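Local coordinates for protein transcriptional repressor (Vibrio fischeri, PDB 3KV1) that probably acts as a sugar-responsive transcriptional repressor of the SorC family, its effector domain binding a carbohydrate ligand and a separate region binding DNA, at residues 103-108 / 113-118. Sequence-based numbering, arbitrary orientation.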
loop_
_atom_site.group_PDB
_atom_site.type_symbol
_atom_site.label_atom_id
_atom_site.label_comp_id
_atom_site.label_asym_id
_atom_site.label_seq_id
_atom_site.Cartn_x
_atom_site.Cartn_y
_atom_site.Cartn_z
ATOM N N ILE A 103 -2.452 -7.581 5.861
ATOM C CA ILE A 103 -2.073 -8.173 7.137
ATOM C C ILE A 103 -1.337 -7.157 8.019
ATOM O O ILE A 103 -1.646 -7.043 9.203
ATOM C CB ILE A 103 -1.227 -9.431 6.947
ATOM C CG1 ILE A 103 -2.055 -10.477 6.143
ATOM C CG2 ILE A 103 -0.813 -9.987 8.300
ATOM C CD1 ILE A 103 -1.174 -11.704 5.654
ATOM N N CYS A 104 -0.410 -6.392 7.440
ATOM C CA CYS A 104 0.329 -5.412 8.245
ATOM C C CYS A 104 -0.643 -4.371 8.812
ATOM O O CYS A 104 -0.521 -3.949 9.978
ATOM C CB CYS A 104 1.371 -4.659 7.394
ATOM S SG CYS A 104 2.827 -5.725 7.023
ATOM N N ARG A 105 -1.591 -3.941 7.994
ATOM C CA ARG A 105 -2.563 -2.965 8.489
ATOM C C ARG A 105 -3.370 -3.497 9.677
ATOM O O ARG A 105 -3.622 -2.780 10.662
ATOM C CB ARG A 105 -3.479 -2.473 7.342
ATOM C CG ARG A 105 -2.722 -1.475 6.455
ATOM C CD ARG A 105 -3.068 -1.532 4.964
ATOM N NE ARG A 105 -4.493 -1.518 4.689
ATOM C CZ ARG A 105 -5.015 -1.640 3.470
ATOM N NH1 ARG A 105 -4.222 -1.783 2.411
ATOM N NH2 ARG A 105 -6.333 -1.615 3.304
ATOM N N ARG A 106 -3.769 -4.758 9.583
ATOM C CA ARG A 106 -4.531 -5.388 10.673
ATOM C C ARG A 106 -3.678 -5.592 11.920
ATOM O O ARG A 106 -4.150 -5.380 13.040
ATOM C CB ARG A 106 -5.163 -6.715 10.200
ATOM C CG ARG A 106 -6.228 -6.471 9.122
ATOM C CD ARG A 106 -7.309 -7.547 9.116
ATOM N NE ARG A 106 -6.766 -8.865 8.799
ATOM C CZ ARG A 106 -6.623 -9.335 7.564
ATOM N NH1 ARG A 106 -6.989 -8.590 6.525
ATOM N NH2 ARG A 106 -6.116 -10.548 7.365
ATOM N N LEU A 107 -2.445 -6.004 11.717
ATOM C CA LEU A 107 -1.472 -6.100 12.822
ATOM C C LEU A 107 -1.254 -4.738 13.492
ATOM O O LEU A 107 -1.245 -4.641 14.701
ATOM C CB LEU A 107 -0.154 -6.674 12.338
ATOM C CG LEU A 107 -0.126 -8.169 11.969
ATOM C CD1 LEU A 107 1.194 -8.523 11.281
ATOM C CD2 LEU A 107 -0.380 -8.990 13.257
ATOM N N ALA A 108 -1.057 -3.678 12.713
ATOM C CA ALA A 108 -0.884 -2.364 13.321
ATOM C C ALA A 108 -2.082 -1.958 14.172
ATOM O O ALA A 108 -1.958 -1.356 15.236
ATOM C CB ALA A 108 -0.576 -1.287 12.211
ATOM N N GLY A 113 0.432 -0.082 16.534
ATOM C CA GLY A 113 1.532 0.633 15.883
ATOM C C GLY A 113 1.239 1.128 14.467
ATOM O O GLY A 113 0.161 1.665 14.214
ATOM N N SER A 114 2.185 0.949 13.538
ATOM C CA SER A 114 2.034 1.459 12.185
ATOM C C SER A 114 2.377 0.425 11.140
ATOM O O SER A 114 3.012 -0.578 11.451
ATOM C CB SER A 114 2.945 2.669 11.968
ATOM O OG SER A 114 4.289 2.284 12.128
ATOM N N SER A 115 1.982 0.667 9.899
ATOM C CA SER A 115 2.364 -0.291 8.867
ATOM C C SER A 115 3.062 0.441 7.749
ATOM O O SER A 115 2.805 1.630 7.531
ATOM C CB SER A 115 1.150 -1.039 8.335
ATOM O OG SER A 115 0.238 -0.135 7.780
ATOM N N GLU A 116 3.885 -0.282 6.998
ATOM C CA GLU A 116 4.701 0.314 5.938
ATOM C C GLU A 116 4.551 -0.516 4.651
ATOM O O GLU A 116 4.992 -1.672 4.574
ATOM C CB GLU A 116 6.162 0.424 6.388
ATOM C CG GLU A 116 6.319 1.313 7.630
ATOM C CD GLU A 116 7.750 1.467 8.166
ATOM O OE1 GLU A 116 8.723 1.049 7.502
ATOM O OE2 GLU A 116 7.891 2.032 9.276
ATOM N N THR A 117 3.901 0.077 3.655
ATOM C CA THR A 117 3.542 -0.657 2.427
ATOM C C THR A 117 4.735 -0.789 1.468
ATOM O O THR A 117 5.562 0.127 1.368
ATOM C CB THR A 117 2.365 0.067 1.722
ATOM O OG1 THR A 117 1.206 -0.032 2.561
ATOM C CG2 THR A 117 2.060 -0.563 0.352
ATOM N N LEU A 118 4.841 -1.943 0.804
ATOM C CA LEU A 118 5.784 -2.082 -0.305
ATOM C C LEU A 118 4.997 -1.685 -1.550
ATOM O O LEU A 118 4.029 -2.376 -1.893
ATOM C CB LEU A 118 6.302 -3.528 -0.379
ATOM C CG LEU A 118 7.373 -3.788 -1.441
ATOM C CD1 LEU A 118 8.622 -2.934 -1.229
ATOM C CD2 LEU A 118 7.739 -5.277 -1.395
HETATM O O HOH W 1 -1.498 0.261 2.400
HETATM O O HOH W 2 -2.382 1.823 15.140
#
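S115 turns its side chain into the face of the helix formed by C104, R105 and A108. Its CB lies 3.7 Å from C104 CB and touches the C104 carbonyl oxygen, already the acceptor for A108 N one helical turn on. With chi1 at 60°, S115 OG sits between its own N and carbonyl carbon and is carried alongside R105, 3.5 Å from the aliphatic CG. The A108 methyl points across at the strand backbone, where it meets S114 C at 3.6 Å. The C104 side chain, its SG anti to the carbonyl carbon, packs on F84 and V61 of strands 83-86 and 58-61, leaving CB to meet S115. Beyond CG the R105 chain bends twice: NH1 forms a salt bridge with D101 and a weak bond to a water that donates to T117 OG1, while NH2 bonds to S115 O of the second subunit. Near the turn, G113 N donates to A108 O (3.0 Å), on a lone pair in the carbonyl plane but with a bent N-H...O angle of 137°; a water donates to both A108 O and G113 O. The helix and strand axes run nearly antiparallel, at 164° and 6.9 Å apart. Helix 100-111 is the connection between parallel neighbours 83-86 and 114-116, a beta-alpha-beta crossover, the repeating element of Rossmann-like sheets, here at the subunit interface of this putative sugar-binding domain.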